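Glycosyltransferase (Streptomyces halstedii, PDB 3WAG) has the GT-B fold of two Rossmann-like domains facing each other across a cleft, and binds thymidine-5'-diphosphate there. Local coordinates at residues R159-F164 with R176-A181; P246-T251 with A316-G321; D279-F284 with D303-H308. All coordinates share one frame; numbering follows the deposited sequence.

In the fold
Contact 1 comes first along the chain and joins two successive helices, 156-168 and 179-188, in the N-terminal half of this GT-B protein. Contacts 2 and 3 belong to the C-terminal half, on the opposite side of the chain's centre, and the centres of contacts 1 and 2 lie about 38 Å apart. Contact 2 pairs strands 247-251 and 314-319 of a parallel sheet, and the two segments of contact 3 fall within the stretch of chain between them. Strand 279-283 of contact 3 neighbours strand 247-251, and the centres of contacts 2 and 3 lie about 8 Å apart. Both reach thymidine-5'-diphosphate: residues 303-308 hold its base and His320 its outer phosphate.

Contact 1: R159-F164 with R176-A181; sequences RMRDHF and RHDPLA
Phe164 and Asp178, with CA atoms 9.1 Å apart, and Arg161 and Leu180 mark the register between the middle of helix 156-168 and the start of helix 179-188. At that spacing the backbones do not meet, and the long side chains of Arg161 and Phe164 bridge the gap. Asp178 is the N-cap residue of the second helix, after loop residues 176-177, and through its carboxylate the contact ties these successive helices of the N-terminal domain together.

Arg161 has its CG anti to the backbone N (chi1 -175°), and after one bend at chi2 the chain runs out straight, so that the guanidinium arrives end-on at the carboxylate of Asp178. Two nitrogens grip one oxygen each in a salt bridge: NH1 donates to OD1 of Asp178 over 3.0 Å in a nearly straight bond, and NH2 to OD2 of Asp178 over 2.6 Å in a more bent one. The two planes are turned 39° apart, and both oxygens are approached from the syn side. OD1 of Asp178 also accepts weak capping bonds from Leu180 N (3.0 Å) and Ala181 N, so one carboxylate both receives the arginine and closes the first helical turn. The helix start would also be expected to stabilise the carboxylate's negative charge. Leu180 CD1 lies over one guanidinium face, 3.6 Å from Arg161 NH1. Beside the bridge, the ring of Phe164 presents its edge to the carbonyl of His177, with CZ 3.5 Å from His177 O.

Glu197 makes a second salt bridge to Arg161, through NE, while Val200 of helix 197-201 packs on Arg161 and Leu180. Helix 89-106 borders the pair, where Phe96 meets the Phe164 ring edge-to-face and His93 touches Pro179; Trp89, at the start of that helix, stacks on Phe164.

Contact 2: P246-T251 with A316-G321; sequences PRVCLT and AIVHHG. With TYD (thymidine-5'-diphosphate), chain F.
Cys249 and Ile317 meet because both side chains leave the sheet on the same face with the same torsion: SG and CG1 are each anti to the backbone N (chi1 -180° and 176°), which brings Cys249 SG to 3.7 Å from Ile317 CD1. On the other face Leu250 and Val318 run alongside each other in the same direction, and the CD1 branch of Leu250 rests 3.5 Å from Val318 CB. Val248 CG1 reaches CG2 of Val318 on that face.

These pairs follow from the parallel register of strands 247-251 and 316-319, whose axes run 4.7 Å apart. Three straight backbone bonds fix it: Cys249 N to Ala316 O, Val318 N to Cys249 O at 2.8 Å, and Thr251 N to Val318 O at 2.9 Å. Thr251 OG1 lies 3.3 Å from His319 CB and, although buried, has no hydrogen-bond partner in the model.

Past the strand end, His320 uses both nitrogens of its ring. ND1 donates a weak bond to Thr251 O, which may help set the rotation of the imidazole, and NE2 donates over 3.3 Å to O1B of thymidine-5'-diphosphate, with a weaker second bond to O2B. The outer phosphorus lies in the ring plane, beyond the ring edge. Thr251 would thus be a second-shell residue behind His320. Gly324 and Thr325, in the first turn of helix 323-331, also hydrogen-bond the nucleotide.

Two adjacent central strands of a parallel sheet, one of them leading at its C-terminal end to a residue that binds a diphosphate, are characteristic of the Rossmann-like C-terminal domain of GT-B glycosyltransferases.

Contact 3: D279-F284 with D303-H308; sequences DVVATF and DFVPLH. With TYD (thymidine-5'-diphosphate), chain F.
The side chains of Val281 and Val305 meet nearly perpendicular to each other, CG1 to CG1 at 4.1 Å, where a strand of the Rossmann-like C-terminal domain meets the loop that receives the nucleotide base. Thr283, two residues further on, presents its methyl: CG2 is anti to the carbonyl carbon and lies 4.3 Å from both Phe304 CA and Val305 CG1. The same methyl approaches O4 of thymidine-5'-diphosphate, so it touches both loop and base. No hydrogen bond joins the two segments; at the far end, Asp303 CA makes a CA-H...O contact to Phe284 O at 3.6 Å. Trp238 of helix 237-240 packs against both Val281 and Val305.

Phe304, its CB directed away from the strand, lays its ring nearly parallel to the thymine, the planes about 24° apart, with CE1 3.3 Å from N3. The backbone reads the base edge through three bonds. Val305 N donates to O4 over 3.1 Å, nearly straight, while N3 of the base donates to Val305 O. The third bond starts at the first turn of helix 307-310, after the N-cap Pro306: Leu307 N reaches O2 of the base at 2.9 Å.

Contact 1: R159-F164 with R176-A181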
loop_
_atom_site.group_PDB
_atom_site.type_symbol
_atom_site.label_atom_id
_atom_site.label_comp_id
_atom_site.label_asym_id
_atom_site.label_seq_id
_atom_site.Cartn_x
_atom_site.Cartn_y
_atom_site.Cartn_z
ATOM N N ARG B 159 -4.364 15.626 -26.643
ATOM C CA ARG B 159 -3.798 15.926 -27.998
ATOM C C ARG B 159 -4.921 16.108 -29.076
ATOM O O ARG B 159 -5.024 17.162 -29.702
ATOM C CB ARG B 159 -2.785 14.847 -28.395
ATOM C CG ARG B 159 -2.103 14.998 -29.761
ATOM C CD ARG B 159 -1.216 13.783 -30.155
ATOM N NE ARG B 159 -2.027 12.536 -30.297
ATOM C CZ ARG B 159 -2.805 12.224 -31.348
ATOM N NH1 ARG B 159 -2.912 13.046 -32.387
ATOM N NH2 ARG B 159 -3.507 11.064 -31.363
ATOM N N MET B 160 -5.801 15.111 -29.223
ATOM C CA MET B 160 -6.931 15.198 -30.129
ATOM C C MET B 160 -7.912 16.342 -29.706
ATOM O O MET B 160 -8.432 17.055 -30.533
ATOM C CB MET B 160 -7.733 13.869 -30.092
ATOM C CG MET B 160 -6.995 12.571 -30.457
ATOM S SD MET B 160 -6.801 12.525 -32.251
ATOM C CE MET B 160 -6.890 10.785 -32.669
ATOM N N ARG B 161 -8.243 16.434 -28.420
ATOM C CA ARG B 161 -9.152 17.487 -27.963
ATOM C C ARG B 161 -8.625 18.894 -28.341
ATOM O O ARG B 161 -9.390 19.704 -28.754
ATOM C CB ARG B 161 -9.385 17.423 -26.416
ATOM C CG ARG B 161 -10.454 18.460 -25.937
ATOM C CD ARG B 161 -11.843 18.173 -26.533
ATOM N NE ARG B 161 -12.942 18.966 -25.959
ATOM C CZ ARG B 161 -14.194 18.908 -26.426
ATOM N NH1 ARG B 161 -14.434 18.109 -27.470
ATOM N NH2 ARG B 161 -15.210 19.629 -25.853
ATOM N N ASP B 162 -7.325 19.159 -28.139
ATOM C CA ASP B 162 -6.726 20.445 -28.526
ATOM C C ASP B 162 -6.847 20.628 -30.060
ATOM O O ASP B 162 -7.300 21.696 -30.494
ATOM C CB ASP B 162 -5.251 20.521 -28.084
ATOM C CG ASP B 162 -5.075 20.716 -26.564
ATOM O OD1 ASP B 162 -6.037 21.072 -25.841
ATOM O OD2 ASP B 162 -3.948 20.447 -26.090
ATOM N N HIS B 163 -6.510 19.604 -30.877
ATOM C CA HIS B 163 -6.731 19.739 -32.335
ATOM C C HIS B 163 -8.167 20.100 -32.572
ATOM O O HIS B 163 -8.463 21.002 -33.353
ATOM C CB HIS B 163 -6.413 18.503 -33.188
ATOM C CG HIS B 163 -4.937 18.233 -33.397
ATOM N ND1 HIS B 163 -4.135 19.051 -34.081
ATOM C CD2 HIS B 163 -4.155 17.134 -33.039
ATOM C CE1 HIS B 163 -2.892 18.549 -34.119
ATOM N NE2 HIS B 163 -2.904 17.365 -33.488
ATOM N N PHE B 164 -9.069 19.385 -31.926
ATOM C CA PHE B 164 -10.509 19.525 -32.201
ATOM C C PHE B 164 -11.041 20.898 -31.802
ATOM O O PHE B 164 -11.911 21.451 -32.486
ATOM C CB PHE B 164 -11.305 18.437 -31.464
ATOM C CG PHE B 164 -12.775 18.414 -31.792
ATOM C CD1 PHE B 164 -13.221 17.929 -32.993
ATOM C CD2 PHE B 164 -13.699 18.903 -30.890
ATOM C CE1 PHE B 164 -14.578 17.846 -33.296
ATOM C CE2 PHE B 164 -15.077 18.862 -31.162
ATOM C CZ PHE B 164 -15.515 18.318 -32.360
ATOM N N ARG B 176 -20.479 23.059 -35.488
ATOM C CA ARG B 176 -19.607 22.871 -34.328
ATOM C C ARG B 176 -20.225 21.898 -33.371
ATOM O O ARG B 176 -20.250 22.127 -32.172
ATOM C CB ARG B 176 -19.364 24.197 -33.617
ATOM C CG ARG B 176 -18.991 25.309 -34.567
ATOM C CD ARG B 176 -17.751 26.041 -34.110
ATOM N NE ARG B 176 -18.159 27.185 -33.338
ATOM C CZ ARG B 176 -17.941 28.440 -33.692
ATOM N NH1 ARG B 176 -17.250 28.735 -34.779
ATOM N NH2 ARG B 176 -18.374 29.407 -32.890
ATOM N N HIS B 177 -20.731 20.809 -33.914
ATOM C CA HIS B 177 -21.163 19.696 -33.103
ATOM C C HIS B 177 -20.032 19.198 -32.237
ATOM O O HIS B 177 -18.930 18.956 -32.740
ATOM C CB HIS B 177 -21.660 18.587 -33.996
ATOM C CG HIS B 177 -22.176 17.370 -33.240
ATOM N ND1 HIS B 177 -23.104 17.458 -32.218
ATOM C CD2 HIS B 177 -21.939 15.997 -33.441
ATOM C CE1 HIS B 177 -23.422 16.205 -31.795
ATOM N NE2 HIS B 177 -22.689 15.315 -32.522
ATOM N N ASP B 178 -20.276 19.065 -30.932
ATOM C CA ASP B 178 -19.283 18.501 -30.047
ATOM C C ASP B 178 -19.810 17.212 -29.411
ATOM O O ASP B 178 -20.616 17.283 -28.472
ATOM C CB ASP B 178 -18.919 19.507 -28.974
ATOM C CG ASP B 178 -17.716 19.099 -28.186
ATOM O OD1 ASP B 178 -17.304 17.947 -28.233
ATOM O OD2 ASP B 178 -17.172 19.933 -27.476
ATOM N N PRO B 179 -19.380 16.031 -29.920
ATOM C CA PRO B 179 -19.932 14.818 -29.263
ATOM C C PRO B 179 -19.615 14.740 -27.760
ATOM O O PRO B 179 -20.423 14.205 -27.015
ATOM C CB PRO B 179 -19.298 13.679 -30.033
ATOM C CG PRO B 179 -19.028 14.288 -31.418
ATOM C CD PRO B 179 -18.596 15.704 -31.129
ATOM N N LEU B 180 -18.454 15.271 -27.335
ATOM C CA LEU B 180 -18.065 15.211 -25.917
ATOM C C LEU B 180 -18.970 16.115 -25.051
ATOM O O LEU B 180 -19.332 15.742 -23.921
ATOM C CB LEU B 180 -16.584 15.520 -25.684
ATOM C CG LEU B 180 -15.524 14.774 -26.493
ATOM C CD1 LEU B 180 -14.180 14.899 -25.800
ATOM C CD2 LEU B 180 -15.940 13.315 -26.652
ATOM N N ALA B 181 -19.346 17.283 -25.597
ATOM C CA ALA B 181 -20.287 18.190 -24.933
ATOM C C ALA B 181 -21.679 17.574 -24.818
ATOM O O ALA B 181 -22.279 17.642 -23.772
ATOM C CB ALA B 181 -20.333 19.541 -25.644
#

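Contact 2: P246-T251 with A316-G321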
loop_
_atom_site.group_PDB
_atom_site.type_symbol
_atom_site.label_atom_id
_atom_site.label_comp_id
_atom_site.label_asym_id
_atom_site.label_seq_id
_atom_site.Cartn_x
_atom_site.Cartn_y
_atom_site.Cartn_z
ATOM N N PRO B 246 25.317 -12.008 -17.255
ATOM C CA PRO B 246 24.293 -11.006 -17.549
ATOM C C PRO B 246 22.921 -11.631 -17.820
ATOM O O PRO B 246 22.858 -12.766 -18.274
ATOM C CB PRO B 246 24.843 -10.303 -18.795
ATOM C CG PRO B 246 26.320 -10.521 -18.727
ATOM C CD PRO B 246 26.437 -11.919 -18.205
ATOM N N ARG B 247 21.845 -10.897 -17.511
ATOM C CA ARG B 247 20.450 -11.383 -17.686
ATOM C C ARG B 247 19.646 -10.517 -18.620
ATOM O O ARG B 247 19.926 -9.327 -18.757
ATOM C CB ARG B 247 19.700 -11.400 -16.363
ATOM C CG ARG B 247 19.909 -12.641 -15.565
ATOM C CD ARG B 247 19.562 -12.376 -14.129
ATOM N NE ARG B 247 19.638 -13.611 -13.362
ATOM C CZ ARG B 247 19.488 -13.673 -12.046
ATOM N NH1 ARG B 247 19.261 -12.568 -11.349
ATOM N NH2 ARG B 247 19.548 -14.842 -11.428
ATOM N N VAL B 248 18.662 -11.124 -19.278
ATOM C CA VAL B 248 17.769 -10.387 -20.142
ATOM C C VAL B 248 16.353 -10.771 -19.744
ATOM O O VAL B 248 16.094 -11.931 -19.427
ATOM C CB VAL B 248 18.021 -10.694 -21.634
ATOM C CG1 VAL B 248 16.865 -10.201 -22.491
ATOM C CG2 VAL B 248 19.356 -10.083 -22.109
ATOM N N CYS B 249 15.458 -9.774 -19.719
ATOM C CA CYS B 249 14.067 -10.001 -19.402
ATOM C C CYS B 249 13.241 -10.041 -20.677
ATOM O O CYS B 249 13.329 -9.150 -21.526
ATOM C CB CYS B 249 13.548 -8.905 -18.458
ATOM S SG CYS B 249 11.827 -9.213 -18.070
ATOM N N LEU B 250 12.449 -11.078 -20.833
ATOM C CA LEU B 250 11.605 -11.184 -22.028
ATOM C C LEU B 250 10.121 -11.234 -21.627
ATOM O O LEU B 250 9.686 -12.165 -20.990
ATOM C CB LEU B 250 12.045 -12.396 -22.882
ATOM C CG LEU B 250 11.206 -12.749 -24.095
ATOM C CD1 LEU B 250 11.510 -11.657 -25.107
ATOM C CD2 LEU B 250 11.563 -14.150 -24.612
ATOM N N THR B 251 9.362 -10.181 -21.950
ATOM C CA THR B 251 7.952 -10.075 -21.543
ATOM C C THR B 251 7.164 -9.632 -22.768
ATOM O O THR B 251 6.809 -8.464 -22.898
ATOM C CB THR B 251 7.674 -9.104 -20.314
ATOM O OG1 THR B 251 8.068 -7.760 -20.619
ATOM C CG2 THR B 251 8.407 -9.489 -19.124
ATOM N N ALA B 316 19.179 -6.024 -20.639
ATOM C CA ALA B 316 18.120 -5.503 -21.548
ATOM C C ALA B 316 16.735 -5.992 -21.146
ATOM O O ALA B 316 16.602 -6.936 -20.374
ATOM C CB ALA B 316 18.422 -5.904 -22.978
ATOM N N ILE B 317 15.692 -5.338 -21.625
ATOM C CA ILE B 317 14.350 -5.930 -21.490
ATOM C C ILE B 317 13.665 -5.845 -22.860
ATOM O O ILE B 317 13.687 -4.809 -23.524
ATOM C CB ILE B 317 13.465 -5.292 -20.374
ATOM C CG1 ILE B 317 12.069 -5.924 -20.407
ATOM C CG2 ILE B 317 13.369 -3.788 -20.524
ATOM C CD1 ILE B 317 11.329 -5.692 -19.091
ATOM N N VAL B 318 13.108 -6.967 -23.269
ATOM C CA VAL B 318 12.395 -7.072 -24.539
ATOM C C VAL B 318 10.915 -7.074 -24.170
ATOM O O VAL B 318 10.489 -7.955 -23.414
ATOM C CB VAL B 318 12.827 -8.366 -25.295
ATOM C CG1 VAL B 318 12.311 -8.346 -26.739
ATOM C CG2 VAL B 318 14.349 -8.479 -25.329
ATOM N N HIS B 319 10.152 -6.077 -24.643
ATOM C CA HIS B 319 8.717 -5.980 -24.286
ATOM C C HIS B 319 7.921 -5.211 -25.326
ATOM O O HIS B 319 8.484 -4.730 -26.317
ATOM C CB HIS B 319 8.545 -5.395 -22.891
ATOM C CG HIS B 319 8.840 -3.911 -22.822
ATOM N ND1 HIS B 319 10.102 -3.410 -22.749
ATOM C CD2 HIS B 319 8.002 -2.828 -22.850
ATOM C CE1 HIS B 319 10.049 -2.076 -22.695
ATOM N NE2 HIS B 319 8.775 -1.714 -22.783
ATOM N N HIS B 320 6.605 -5.139 -25.114
ATOM C CA HIS B 320 5.600 -4.629 -26.052
ATOM C C HIS B 320 5.377 -3.143 -25.992
ATOM O O HIS B 320 4.524 -2.626 -26.713
ATOM C CB HIS B 320 4.280 -5.235 -25.654
ATOM C CG HIS B 320 4.030 -5.144 -24.173
ATOM N ND1 HIS B 320 4.528 -6.048 -23.284
ATOM C CD2 HIS B 320 3.371 -4.171 -23.421
ATOM C CE1 HIS B 320 4.153 -5.685 -22.043
ATOM N NE2 HIS B 320 3.478 -4.519 -22.127
ATOM N N GLY B 321 6.102 -2.443 -25.119
ATOM C CA GLY B 321 6.083 -0.958 -25.098
ATOM C C GLY B 321 5.054 -0.294 -24.168
ATOM O O GLY B 321 4.940 0.910 -24.185
HETATM P PA TYD F . 0.957 -4.915 -17.567
HETATM O O1A TYD F . 1.295 -6.209 -18.322
HETATM O O2A TYD F . -0.316 -4.115 -17.823
HETATM O O3A TYD F . 2.239 -3.964 -17.963
HETATM P PB TYD F . 2.246 -2.713 -19.022
HETATM O O1B TYD F . 1.306 -3.087 -20.179
HETATM O O2B TYD F . 3.764 -2.563 -19.343
HETATM O O3B TYD F . 1.560 -1.584 -18.206
HETATM O "O5'" TYD F . 0.982 -5.217 -15.951
HETATM C "C5'" TYD F . 1.101 -4.240 -14.881
HETATM C "C4'" TYD F . 2.543 -4.157 -14.306
HETATM O "O4'" TYD F . 3.082 -5.442 -13.927
HETATM C "C3'" TYD F . 3.619 -3.545 -15.230
HETATM O "O3'" TYD F . 4.267 -2.489 -14.501
HETATM C "C2'" TYD F . 4.641 -4.642 -15.497
HETATM C "C1'" TYD F . 4.478 -5.537 -14.252
HETATM N N1 TYD F . 4.884 -6.909 -14.549
HETATM C C2 TYD F . 5.921 -7.539 -13.811
HETATM O O2 TYD F . 6.511 -6.963 -12.861
HETATM N N3 TYD F . 6.311 -8.804 -14.139
HETATM C C4 TYD F . 5.750 -9.508 -15.151
HETATM O O4 TYD F . 6.161 -10.670 -15.368
HETATM C C5 TYD F . 4.653 -8.875 -15.932
HETATM C C5M TYD F . 3.938 -9.558 -17.076
HETATM C C6 TYD F . 4.278 -7.572 -15.564
#

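Contact 3: D279-F284 with D303-H308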
loop_
_atom_site.group_PDB
_atom_site.type_symbol
_atom_site.label_atom_id
_atom_site.label_comp_id
_atom_site.label_asym_id
_atom_site.label_seq_id
_atom_site.Cartn_x
_atom_site.Cartn_y
_atom_site.Cartn_z
ATOM N N ASP B 279 21.812 -15.015 -19.752
ATOM C CA ASP B 279 20.583 -15.778 -19.408
ATOM C C ASP B 279 19.301 -14.998 -19.740
ATOM O O ASP B 279 19.292 -13.769 -19.655
ATOM C CB ASP B 279 20.547 -16.046 -17.910
ATOM C CG ASP B 279 21.648 -16.971 -17.456
ATOM O OD1 ASP B 279 22.094 -17.833 -18.246
ATOM O OD2 ASP B 279 22.055 -16.833 -16.297
ATOM N N VAL B 280 18.213 -15.708 -20.048
ATOM C CA VAL B 280 16.935 -15.075 -20.356
ATOM C C VAL B 280 15.933 -15.458 -19.295
ATOM O O VAL B 280 15.881 -16.616 -18.900
ATOM C CB VAL B 280 16.425 -15.467 -21.748
ATOM C CG1 VAL B 280 14.949 -15.076 -21.937
ATOM C CG2 VAL B 280 17.345 -14.853 -22.811
ATOM N N VAL B 281 15.194 -14.464 -18.780
ATOM C CA VAL B 281 14.045 -14.744 -17.905
ATOM C C VAL B 281 12.854 -14.297 -18.695
ATOM O O VAL B 281 12.684 -13.093 -18.957
ATOM C CB VAL B 281 14.108 -14.000 -16.554
ATOM C CG1 VAL B 281 12.850 -14.243 -15.777
ATOM C CG2 VAL B 281 15.324 -14.448 -15.727
ATOM N N ALA B 282 12.039 -15.263 -19.111
ATOM C CA ALA B 282 10.952 -15.009 -20.020
ATOM C C ALA B 282 9.644 -15.313 -19.327
ATOM O O ALA B 282 9.537 -16.348 -18.699
ATOM C CB ALA B 282 11.112 -15.896 -21.250
ATOM N N THR B 283 8.658 -14.405 -19.425
ATOM C CA THR B 283 7.294 -14.690 -18.995
ATOM C C THR B 283 6.471 -15.391 -20.085
ATOM O O THR B 283 6.214 -14.834 -21.152
ATOM C CB THR B 283 6.509 -13.445 -18.542
ATOM O OG1 THR B 283 6.363 -12.550 -19.655
ATOM C CG2 THR B 283 7.214 -12.737 -17.377
ATOM N N PHE B 284 6.064 -16.619 -19.790
ATOM C CA PHE B 284 5.205 -17.408 -20.657
ATOM C C PHE B 284 4.063 -18.033 -19.860
ATOM O O PHE B 284 4.303 -18.569 -18.787
ATOM C CB PHE B 284 6.027 -18.538 -21.329
ATOM C CG PHE B 284 7.039 -18.041 -22.320
ATOM C CD1 PHE B 284 6.657 -17.245 -23.372
ATOM C CD2 PHE B 284 8.381 -18.386 -22.198
ATOM C CE1 PHE B 284 7.605 -16.785 -24.295
ATOM C CE2 PHE B 284 9.312 -17.930 -23.106
ATOM C CZ PHE B 284 8.928 -17.125 -24.151
ATOM N N ASP B 303 5.620 -17.752 -15.110
ATOM C CA ASP B 303 4.343 -17.120 -15.505
ATOM C C ASP B 303 4.334 -15.607 -15.183
ATOM O O ASP B 303 3.652 -14.866 -15.834
ATOM C CB ASP B 303 3.151 -17.802 -14.858
ATOM C CG ASP B 303 3.161 -17.650 -13.372
ATOM O OD1 ASP B 303 3.796 -18.470 -12.664
ATOM O OD2 ASP B 303 2.539 -16.694 -12.906
ATOM N N PHE B 304 5.123 -15.185 -14.194
ATOM C CA PHE B 304 5.221 -13.786 -13.710
ATOM C C PHE B 304 6.558 -13.595 -12.943
ATOM O O PHE B 304 7.019 -14.522 -12.322
ATOM C CB PHE B 304 3.995 -13.368 -12.854
ATOM C CG PHE B 304 4.088 -11.962 -12.261
ATOM C CD1 PHE B 304 3.614 -10.868 -12.952
ATOM C CD2 PHE B 304 4.622 -11.763 -10.984
ATOM C CE1 PHE B 304 3.672 -9.579 -12.390
ATOM C CE2 PHE B 304 4.682 -10.502 -10.411
ATOM C CZ PHE B 304 4.226 -9.400 -11.131
ATOM N N VAL B 305 7.216 -12.438 -13.090
ATOM C CA VAL B 305 8.373 -12.110 -12.225
ATOM C C VAL B 305 8.329 -10.606 -11.858
ATOM O O VAL B 305 8.165 -9.792 -12.741
ATOM C CB VAL B 305 9.739 -12.530 -12.839
ATOM C CG1 VAL B 305 9.953 -11.857 -14.196
ATOM C CG2 VAL B 305 10.900 -12.252 -11.858
ATOM N N PRO B 306 8.418 -10.247 -10.553
ATOM C CA PRO B 306 8.318 -8.809 -10.220
ATOM C C PRO B 306 9.462 -8.043 -10.831
ATOM O O PRO B 306 10.615 -8.262 -10.459
ATOM C CB PRO B 306 8.351 -8.764 -8.702
ATOM C CG PRO B 306 8.703 -10.125 -8.224
ATOM C CD PRO B 306 8.573 -11.107 -9.372
ATOM N N LEU B 307 9.149 -7.148 -11.768
ATOM C CA LEU B 307 10.181 -6.444 -12.510
ATOM C C LEU B 307 11.175 -5.647 -11.629
ATOM O O LEU B 307 12.379 -5.647 -11.859
ATOM C CB LEU B 307 9.514 -5.534 -13.538
ATOM C CG LEU B 307 9.513 -5.909 -15.011
ATOM C CD1 LEU B 307 9.976 -7.328 -15.275
ATOM C CD2 LEU B 307 8.206 -5.520 -15.730
ATOM N N HIS B 308 10.673 -4.949 -10.612
ATOM C CA HIS B 308 11.577 -4.207 -9.681
ATOM C C HIS B 308 12.580 -5.091 -8.980
ATOM O O HIS B 308 13.672 -4.614 -8.593
ATOM C CB HIS B 308 10.753 -3.457 -8.645
ATOM C CG HIS B 308 9.724 -4.337 -7.939
ATOM N ND1 HIS B 308 9.913 -4.815 -6.701
ATOM C CD2 HIS B 308 8.464 -4.837 -8.383
ATOM C CE1 HIS B 308 8.810 -5.553 -6.327
ATOM N NE2 HIS B 308 7.954 -5.583 -7.377
HETATM P PA TYD F . 0.957 -4.915 -17.567
HETATM O O1A TYD F . 1.295 -6.209 -18.322
HETATM O O2A TYD F . -0.316 -4.115 -17.823
HETATM O O3A TYD F . 2.239 -3.964 -17.963
HETATM P PB TYD F . 2.246 -2.713 -19.022
HETATM O O1B TYD F . 1.306 -3.087 -20.179
HETATM O O2B TYD F . 3.764 -2.563 -19.343
HETATM O O3B TYD F . 1.560 -1.584 -18.206
HETATM O "O5'" TYD F . 0.982 -5.217 -15.951
HETATM C "C5'" TYD F . 1.101 -4.240 -14.881
HETATM C "C4'" TYD F . 2.543 -4.157 -14.306
HETATM O "O4'" TYD F . 3.082 -5.442 -13.927
HETATM C "C3'" TYD F . 3.619 -3.545 -15.230
HETATM O "O3'" TYD F . 4.267 -2.489 -14.501
HETATM C "C2'" TYD F . 4.641 -4.642 -15.497
HETATM C "C1'" TYD F . 4.478 -5.537 -14.252
HETATM N N1 TYD F . 4.884 -6.909 -14.549
HETATM C C2 TYD F . 5.921 -7.539 -13.811
HETATM O O2 TYD F . 6.511 -6.963 -12.861
HETATM N N3 TYD F . 6.311 -8.804 -14.139
HETATM C C4 TYD F . 5.750 -9.508 -15.151
HETATM O O4 TYD F . 6.161 -10.670 -15.368
HETATM C C5 TYD F . 4.653 -8.875 -15.932
HETATM C C5M TYD F . 3.938 -9.558 -17.076
HETATM C C6 TYD F . 4.278 -7.572 -15.564
#